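Local coordinates for hypothetical protein EF2904 (Enterococcus faecalis, PDB 2AZ4) that binds two zinc ions in a metallo-beta-lactamase-type fold and is probably a hydrolase, perhaps an RNA-binding exonuclease, its actual function being unknown, at residues L247-N259 against L321-V333. Residues are numbered along the deposited sequence; the frame is centred on the assembly and turned at random.
Sequences LELENPNRQITFN and LLKDKTDYLWQVV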
ATOM      1  N   LEU A 247      18.466  18.495   7.561  1.00 22.16           N
ATOM      2  CA  LEU A 247      18.656  17.950   8.900  1.00 22.55           C
ATOM      3  C   LEU A 247      20.066  17.374   9.093  1.00 22.36           C
ATOM      4  O   LEU A 247      20.634  17.507  10.182  1.00 22.20           O
ATOM      5  CB  LEU A 247      17.573  16.909   9.255  1.00 22.31           C
ATOM      6  CG  LEU A 247      16.148  17.420   9.524  1.00 24.25           C
ATOM      7  CD1 LEU A 247      15.147  16.272   9.481  1.00 23.83           C
ATOM      8  CD2 LEU A 247      16.042  18.154  10.853  1.00 25.49           C
ATOM      9  N   GLU A 248      20.618  16.738   8.053  1.00 21.64           N
ATOM     10  CA  GLU A 248      21.985  16.230   8.121  1.00 21.86           C
ATOM     11  C   GLU A 248      23.026  17.358   8.230  1.00 22.18           C
ATOM     12  O   GLU A 248      23.932  17.310   9.069  1.00 22.08           O
ATOM     13  CB  GLU A 248      22.283  15.301   6.952  1.00 21.30           C
ATOM     14  CG  GLU A 248      21.524  13.960   7.016  1.00 21.45           C
ATOM     15  CD  GLU A 248      22.059  12.944   6.009  1.00 22.83           C
ATOM     16  OE1 GLU A 248      23.253  12.991   5.664  1.00 23.41           O
ATOM     17  OE2 GLU A 248      21.297  12.079   5.565  1.00 25.84           O
ATOM     18  N   LEU A 249      22.859  18.400   7.419  1.00 22.59           N
ATOM     19  CA  LEU A 249      23.822  19.515   7.381  1.00 22.33           C
ATOM     20  C   LEU A 249      23.783  20.377   8.630  1.00 23.10           C
ATOM     21  O   LEU A 249      24.777  20.997   8.998  1.00 23.38           O
ATOM     22  CB  LEU A 249      23.601  20.376   6.130  1.00 22.13           C
ATOM     23  CG  LEU A 249      23.824  19.640   4.803  1.00 20.46           C
ATOM     24  CD1 LEU A 249      23.439  20.505   3.581  1.00 19.16           C
ATOM     25  CD2 LEU A 249      25.243  19.148   4.706  1.00 18.74           C
ATOM     26  N   GLU A 250      22.639  20.411   9.289  1.00 23.40           N
ATOM     27  CA  GLU A 250      22.521  21.122  10.561  1.00 25.37           C
ATOM     28  C   GLU A 250      23.152  20.307  11.707  1.00 24.95           C
ATOM     29  O   GLU A 250      23.375  20.845  12.788  1.00 25.21           O
ATOM     30  CB  GLU A 250      21.052  21.367  10.895  1.00 24.72           C
ATOM     31  CG  GLU A 250      20.315  22.310   9.955  1.00 28.56           C
ATOM     32  CD  GLU A 250      18.851  22.492  10.355  1.00 27.57           C
ATOM     33  OE1 GLU A 250      18.354  21.724  11.208  1.00 29.92           O
ATOM     34  OE2 GLU A 250      18.190  23.409   9.817  1.00 31.26           O
ATOM     35  N   ASN A 251      23.397  19.013  11.480  1.00 24.90           N
ATOM     36  CA  ASN A 251      23.936  18.130  12.533  1.00 25.28           C
ATOM     37  C   ASN A 251      25.152  17.301  12.098  1.00 25.63           C
ATOM     38  O   ASN A 251      25.084  16.059  12.076  1.00 26.07           O
ATOM     39  CB  ASN A 251      22.834  17.226  13.105  1.00 24.98           C
ATOM     40  CG  ASN A 251      21.712  18.019  13.771  1.00 24.70           C
ATOM     41  OD1 ASN A 251      21.804  18.375  14.943  1.00 24.06           O
ATOM     42  ND2 ASN A 251      20.650  18.304  13.016  1.00 21.75           N
ATOM     43  N   PRO A 252      26.274  17.983  11.770  1.00 26.03           N
ATOM     44  CA  PRO A 252      27.482  17.314  11.281  1.00 26.41           C
ATOM     45  C   PRO A 252      28.232  16.447  12.314  1.00 26.61           C
ATOM     46  O   PRO A 252      29.047  15.596  11.928  1.00 27.12           O
ATOM     47  CB  PRO A 252      28.363  18.479  10.805  1.00 26.37           C
ATOM     48  CG  PRO A 252      27.913  19.647  11.616  1.00 26.64           C
ATOM     49  CD  PRO A 252      26.446  19.454  11.826  1.00 25.99           C
ATOM     50  N   ASN A 253      27.943  16.637  13.594  1.00 26.59           N
ATOM     51  CA  ASN A 253      28.621  15.884  14.653  1.00 26.67           C
ATOM     52  C   ASN A 253      27.578  15.342  15.618  1.00 25.34           C
ATOM     53  O   ASN A 253      27.288  15.948  16.660  1.00 25.53           O
ATOM     54  CB  ASN A 253      29.645  16.783  15.375  1.00 27.29           C
ATOM     55  CG  ASN A 253      30.498  16.020  16.376  1.00 30.72           C
ATOM     56  OD1 ASN A 253      30.577  14.791  16.336  1.00 34.13           O
ATOM     57  ND2 ASN A 253      31.156  16.758  17.284  1.00 33.41           N
ATOM     58  N   ARG A 254      26.982  14.217  15.237  1.00 23.51           N
ATOM     59  CA  ARG A 254      25.808  13.711  15.897  1.00 21.99           C
ATOM     60  C   ARG A 254      25.384  12.396  15.217  1.00 21.34           C
ATOM     61  O   ARG A 254      25.395  12.270  13.984  1.00 21.17           O
ATOM     62  CB  ARG A 254      24.674  14.742  15.803  1.00 22.20           C
ATOM     63  CG  ARG A 254      23.442  14.441  16.679  1.00 21.81           C
ATOM     64  CD  ARG A 254      22.421  15.555  16.588  1.00 22.48           C
ATOM     65  NE  ARG A 254      21.436  15.454  17.663  1.00 25.07           N
ATOM     66  CZ  ARG A 254      20.346  16.207  17.793  1.00 24.43           C
ATOM     67  NH1 ARG A 254      20.055  17.161  16.920  1.00 23.45           N
ATOM     68  NH2 ARG A 254      19.550  16.002  18.822  1.00 28.63           N
ATOM     69  N   GLN A 255      25.020  11.419  16.019  1.00 19.98           N
ATOM     70  CA  GLN A 255      24.409  10.229  15.465  1.00 19.36           C
ATOM     71  C   GLN A 255      23.083  10.621  14.835  1.00 18.08           C
ATOM     72  O   GLN A 255      22.280  11.327  15.451  1.00 18.39           O
ATOM     73  CB  GLN A 255      24.204   9.159  16.534  1.00 19.27           C
ATOM     74  CG  GLN A 255      23.542   7.897  16.000  1.00 19.51           C
ATOM     75  CD  GLN A 255      23.586   6.766  17.021  1.00 20.82           C
ATOM     76  OE1 GLN A 255      22.873   6.798  17.997  1.00 24.38           O
ATOM     77  NE2 GLN A 255      24.415   5.764  16.776  1.00 23.06           N
ATOM     78  N   ILE A 256      22.884  10.208  13.585  1.00 17.59           N
ATOM     79  CA  ILE A 256      21.578  10.387  12.921  1.00 17.89           C
ATOM     80  C   ILE A 256      21.091   9.065  12.340  1.00 16.65           C
ATOM     81  O   ILE A 256      21.816   8.410  11.600  1.00 16.13           O
ATOM     82  CB  ILE A 256      21.622  11.420  11.781  1.00 17.29           C
ATOM     83  CG1 ILE A 256      22.303  12.720  12.254  1.00 19.38           C
ATOM     84  CG2 ILE A 256      20.178  11.686  11.266  1.00 18.29           C
ATOM     85  CD1 ILE A 256      22.508  13.741  11.139  1.00 18.78           C
ATOM     86  N   THR A 257      19.851   8.712  12.657  1.00 16.87           N
ATOM     87  CA  THR A 257      19.251   7.471  12.187  1.00 17.32           C
ATOM     88  C   THR A 257      17.849   7.765  11.685  1.00 16.82           C
ATOM     89  O   THR A 257      17.303   8.836  11.953  1.00 17.22           O
ATOM     90  CB  THR A 257      19.208   6.393  13.306  1.00 17.74           C
ATOM     91  OG1 THR A 257      18.458   6.889  14.410  1.00 18.09           O
ATOM     92  CG2 THR A 257      20.614   6.059  13.791  1.00 18.96           C
ATOM     93  N   PHE A 258      17.259   6.822  10.966  1.00 15.91           N
ATOM     94  CA  PHE A 258      15.935   7.035  10.430  1.00 15.25           C
ATOM     95  C   PHE A 258      15.262   5.693  10.226  1.00 14.97           C
ATOM     96  O   PHE A 258      15.894   4.647  10.376  1.00 15.31           O
ATOM     97  CB  PHE A 258      16.025   7.800   9.095  1.00 15.22           C
ATOM     98  CG  PHE A 258      16.430   6.936   7.925  1.00 15.34           C
ATOM     99  CD1 PHE A 258      15.493   6.558   6.978  1.00 14.50           C
ATOM    100  CD2 PHE A 258      17.741   6.479   7.795  1.00 17.86           C
ATOM    101  CE1 PHE A 258      15.859   5.743   5.902  1.00 17.13           C
ATOM    102  CE2 PHE A 258      18.119   5.658   6.719  1.00 17.25           C
ATOM    103  CZ  PHE A 258      17.181   5.302   5.778  1.00 18.55           C
ATOM    104  N   ASN A 259      13.989   5.727   9.858  1.00 15.03           N
ATOM    105  CA  ASN A 259      13.317   4.538   9.347  1.00 16.03           C
ATOM    106  C   ASN A 259      12.178   4.958   8.446  1.00 16.48           C
ATOM    107  O   ASN A 259      11.684   6.088   8.546  1.00 17.17           O
ATOM    108  CB  ASN A 259      12.861   3.617  10.476  1.00 15.05           C
ATOM    109  CG  ASN A 259      12.524   2.180   9.989  1.00 15.91           C
ATOM    110  OD1 ASN A 259      12.889   1.765   8.894  1.00 18.35           O
ATOM    111  ND2 ASN A 259      11.830   1.441  10.816  1.00 16.96           N
ATOM    112  N   LEU A 321      28.191   1.005  13.558  1.00 23.24           N
ATOM    113  CA  LEU A 321      27.121   1.982  13.394  1.00 22.96           C
ATOM    114  C   LEU A 321      26.791   2.686  14.695  1.00 22.49           C
ATOM    115  O   LEU A 321      26.571   3.913  14.718  1.00 21.27           O
ATOM    116  CB  LEU A 321      25.874   1.290  12.858  1.00 23.03           C
ATOM    117  CG  LEU A 321      25.417   1.407  11.400  1.00 25.24           C
ATOM    118  CD1 LEU A 321      26.468   1.928  10.372  1.00 22.36           C
ATOM    119  CD2 LEU A 321      24.713   0.137  10.972  1.00 23.33           C
ATOM    120  N   LEU A 322      26.759   1.911  15.788  1.00 21.97           N
ATOM    121  CA  LEU A 322      26.395   2.450  17.085  1.00 21.91           C
ATOM    122  C   LEU A 322      27.364   3.534  17.554  1.00 22.20           C
ATOM    123  O   LEU A 322      26.960   4.446  18.261  1.00 21.82           O
ATOM    124  CB  LEU A 322      26.282   1.336  18.128  1.00 22.27           C
ATOM    125  CG  LEU A 322      25.113   0.366  18.018  1.00 22.84           C
ATOM    126  CD1 LEU A 322      25.225  -0.628  19.158  1.00 20.95           C
ATOM    127  CD2 LEU A 322      23.755   1.125  18.065  1.00 23.69           C
ATOM    128  N   LYS A 323      28.620   3.451  17.122  1.00 22.78           N
ATOM    129  CA  LYS A 323      29.659   4.417  17.530  1.00 23.97           C
ATOM    130  C   LYS A 323      29.686   5.680  16.667  1.00 23.96           C
ATOM    131  O   LYS A 323      30.332   6.659  17.029  1.00 23.86           O
ATOM    132  CB  LYS A 323      31.046   3.754  17.501  1.00 23.79           C
ATOM    133  CG  LYS A 323      31.212   2.591  18.490  1.00 25.50           C
ATOM    134  CD  LYS A 323      32.581   1.940  18.314  1.00 26.28           C
ATOM    135  CE  LYS A 323      32.642   0.525  18.897  1.00 29.14           C
ATOM    136  NZ  LYS A 323      33.784  -0.263  18.286  1.00 29.66           N
ATOM    137  N   ASP A 324      28.986   5.666  15.531  1.00 23.99           N
ATOM    138  CA  ASP A 324      29.137   6.744  14.561  1.00 23.82           C
ATOM    139  C   ASP A 324      28.476   8.074  14.965  1.00 24.18           C
ATOM    140  O   ASP A 324      27.392   8.093  15.535  1.00 24.03           O
ATOM    141  CB  ASP A 324      28.661   6.322  13.169  1.00 23.86           C
ATOM    142  CG  ASP A 324      28.715   7.476  12.181  1.00 24.62           C
ATOM    143  OD1 ASP A 324      29.835   7.912  11.838  1.00 25.82           O
ATOM    144  OD2 ASP A 324      27.640   7.983  11.794  1.00 24.49           O
ATOM    145  N   LYS A 325      29.145   9.176  14.636  1.00 24.42           N
ATOM    146  CA  LYS A 325      28.623  10.517  14.854  1.00 25.26           C
ATOM    147  C   LYS A 325      28.782  11.410  13.634  1.00 25.39           C
ATOM    148  O   LYS A 325      28.283  12.537  13.614  1.00 26.32           O
ATOM    149  CB  LYS A 325      29.319  11.170  16.054  1.00 25.15           C
ATOM    150  CG  LYS A 325      28.983  10.518  17.383  1.00 26.58           C
ATOM    151  CD  LYS A 325      29.437  11.374  18.568  1.00 30.14           C
ATOM    152  CE  LYS A 325      28.488  12.533  18.835  1.00 31.97           C
ATOM    153  NZ  LYS A 325      28.776  13.187  20.149  1.00 33.55           N
ATOM    154  N   THR A 326      29.459  10.925  12.603  1.00 25.69           N
ATOM    155  CA  THR A 326      29.792  11.806  11.482  1.00 26.10           C
ATOM    156  C   THR A 326      29.574  11.234  10.088  1.00 25.57           C
ATOM    157  O   THR A 326      29.296  11.993   9.157  1.00 25.69           O
ATOM    158  CB  THR A 326      31.266  12.279  11.552  1.00 25.68           C
ATOM    159  OG1 THR A 326      32.132  11.136  11.518  1.00 27.03           O
ATOM    160  CG2 THR A 326      31.514  13.084  12.827  1.00 26.42           C
ATOM    161  N   ASP A 327      29.711   9.917   9.946  1.00 24.97           N
ATOM    162  CA  ASP A 327      29.874   9.293   8.627  1.00 25.40           C
ATOM    163  C   ASP A 327      28.610   8.701   8.050  1.00 24.50           C
ATOM    164  O   ASP A 327      28.448   8.678   6.827  1.00 25.03           O
ATOM    165  CB  ASP A 327      30.934   8.191   8.655  1.00 25.75           C
ATOM    166  CG  ASP A 327      32.357   8.731   8.801  1.00 28.95           C
ATOM    167  OD1 ASP A 327      32.564   9.913   9.132  1.00 31.52           O
ATOM    168  OD2 ASP A 327      33.285   7.943   8.604  1.00 32.92           O
ATOM    169  N   TYR A 328      27.725   8.196   8.908  1.00 22.95           N
ATOM    170  CA  TYR A 328      26.559   7.493   8.394  1.00 22.00           C
ATOM    171  C   TYR A 328      25.218   8.105   8.758  1.00 21.02           C
ATOM    172  O   TYR A 328      25.044   8.661   9.848  1.00 20.40           O
ATOM    173  CB  TYR A 328      26.566   6.030   8.851  1.00 22.07           C
ATOM    174  CG  TYR A 328      27.842   5.327   8.496  1.00 23.10           C
ATOM    175  CD1 TYR A 328      28.139   5.020   7.165  1.00 23.44           C
ATOM    176  CD2 TYR A 328      28.752   4.965   9.489  1.00 24.05           C
ATOM    177  CE1 TYR A 328      29.329   4.382   6.823  1.00 25.25           C
ATOM    178  CE2 TYR A 328      29.946   4.320   9.168  1.00 24.62           C
ATOM    179  CZ  TYR A 328      30.218   4.030   7.843  1.00 23.80           C
ATOM    180  OH  TYR A 328      31.369   3.390   7.521  1.00 23.82           O
ATOM    181  N   LEU A 329      24.265   7.944   7.835  1.00 20.01           N
ATOM    182  CA  LEU A 329      22.868   8.024   8.159  1.00 18.77           C
ATOM    183  C   LEU A 329      22.418   6.573   8.050  1.00 18.50           C
ATOM    184  O   LEU A 329      22.508   5.987   6.980  1.00 18.60           O
ATOM    185  CB  LEU A 329      22.121   8.906   7.149  1.00 19.14           C
ATOM    186  CG  LEU A 329      20.589   8.800   7.225  1.00 18.29           C
ATOM    187  CD1 LEU A 329      20.007   9.549   8.444  1.00 16.95           C
ATOM    188  CD2 LEU A 329      19.899   9.236   5.940  1.00 20.05           C
ATOM    189  N   TRP A 330      21.967   5.977   9.149  1.00 17.65           N
ATOM    190  CA  TRP A 330      21.573   4.565   9.099  1.00 16.61           C
ATOM    191  C   TRP A 330      20.156   4.242   9.549  1.00 15.95           C
ATOM    192  O   TRP A 330      19.556   4.961  10.332  1.00 16.25           O
ATOM    193  CB  TRP A 330      22.585   3.660   9.796  1.00 16.50           C
ATOM    194  CG  TRP A 330      22.847   3.902  11.297  1.00 16.63           C
ATOM    195  CD1 TRP A 330      23.683   4.841  11.838  1.00 17.89           C
ATOM    196  CD2 TRP A 330      22.340   3.130  12.402  1.00 15.55           C
ATOM    197  NE1 TRP A 330      23.708   4.720  13.222  1.00 17.34           N
ATOM    198  CE2 TRP A 330      22.885   3.685  13.591  1.00 16.79           C
ATOM    199  CE3 TRP A 330      21.455   2.042  12.505  1.00 14.50           C
ATOM    200  CZ2 TRP A 330      22.583   3.174  14.873  1.00 15.65           C
ATOM    201  CZ3 TRP A 330      21.135   1.535  13.800  1.00 16.14           C
ATOM    202  CH2 TRP A 330      21.717   2.096  14.955  1.00 17.18           C
ATOM    203  N   GLN A 331      19.619   3.151   9.021  1.00 15.96           N
ATOM    204  CA  GLN A 331      18.234   2.796   9.268  1.00 15.52           C
ATOM    205  C   GLN A 331      18.159   2.008  10.575  1.00 15.33           C
ATOM    206  O   GLN A 331      18.667   0.881  10.661  1.00 14.64           O
ATOM    207  CB  GLN A 331      17.696   1.965   8.096  1.00 16.32           C
ATOM    208  CG  GLN A 331      16.289   1.359   8.298  1.00 14.63           C
ATOM    209  CD  GLN A 331      15.877   0.403   7.180  1.00 15.64           C
ATOM    210  OE1 GLN A 331      16.723  -0.082   6.444  1.00 15.22           O
ATOM    211  NE2 GLN A 331      14.560   0.112   7.065  1.00 15.22           N
ATOM    212  N   VAL A 332      17.522   2.572  11.593  1.00 14.81           N
ATOM    213  CA  VAL A 332      17.353   1.824  12.863  1.00 15.08           C
ATOM    214  C   VAL A 332      15.955   1.209  12.893  1.00 15.34           C
ATOM    215  O   VAL A 332      14.967   1.895  12.612  1.00 14.78           O
ATOM    216  CB  VAL A 332      17.617   2.711  14.113  1.00 15.25           C
ATOM    217  CG1 VAL A 332      16.721   3.955  14.104  1.00 14.74           C
ATOM    218  CG2 VAL A 332      17.443   1.919  15.419  1.00 14.52           C
ATOM    219  N   VAL A 333      15.880  -0.087  13.210  1.00 16.16           N
ATOM    220  CA  VAL A 333      14.613  -0.833  13.165  1.00 16.84           C
ATOM    221  C   VAL A 333      14.182  -1.463  14.507  1.00 16.79           C
ATOM    222  O   VAL A 333      13.032  -1.899  14.668  1.00 16.80           O
ATOM    223  CB  VAL A 333      14.646  -1.921  12.060  1.00 17.61           C
ATOM    224  CG1 VAL A 333      14.845  -1.277  10.688  1.00 18.11           C
ATOM    225  CG2 VAL A 333      15.752  -2.981  12.342  1.00 17.48           C
TER
HETATM  226  O   HOH W   1      29.351  14.692   9.439  1.00 24.61           O
HETATM  227  O   HOH W   2      25.087   8.294  12.579  1.00 19.12           O
HETATM  228  O   HOH W   3      11.833   2.803  13.451  1.00 25.30           O
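With chi1 of Trp330 at 60°, CG sits between the backbone N and the carbonyl carbon, and the indole beyond it lies alongside Thr257, whose own torsion turns CG2 beside its backbone N and over one indole face. The resulting CH-pi contact puts Thr257 CG2 3.5 Å from the centroid of the five-membered ring of Trp330, nearly on the ring normal. Leu321 CG packs on the opposite face, and the amide nitrogen of Gln255 comes to the indole edge in plane, while Gln255 OE1 accepts from the backbone of Gln340. Strands 256-260 and 328-331 are parallel neighbours inside a six-stranded parallel sheet, with strand 344-348 flanking the former on its other side. Phe258 N donates to Trp330 O (3.0 Å), and Phe258 O receives Val332 N (2.9 Å). On the face carrying Phe258 and Gln331, Leu329 sets CD1 against Ile256 CG2 (3.5 Å) and CG against Phe258 CD2 (3.7 Å); Ile271 of helix 265-274 packs on Phe258 and Leu329. Beyond them, the extended Gln331 side chain gives a nearly straight bond from NE2 to Asn259 OD1 (3.0 Å), the two amide planes turned 52° apart, while Gln331 OE1 accepts a hydrogen bond from Glu282 N. Ahead of the strands, Arg254 N donates to Lys325 O (2.7 Å), and a water bridges Pro252 O and Thr326 O.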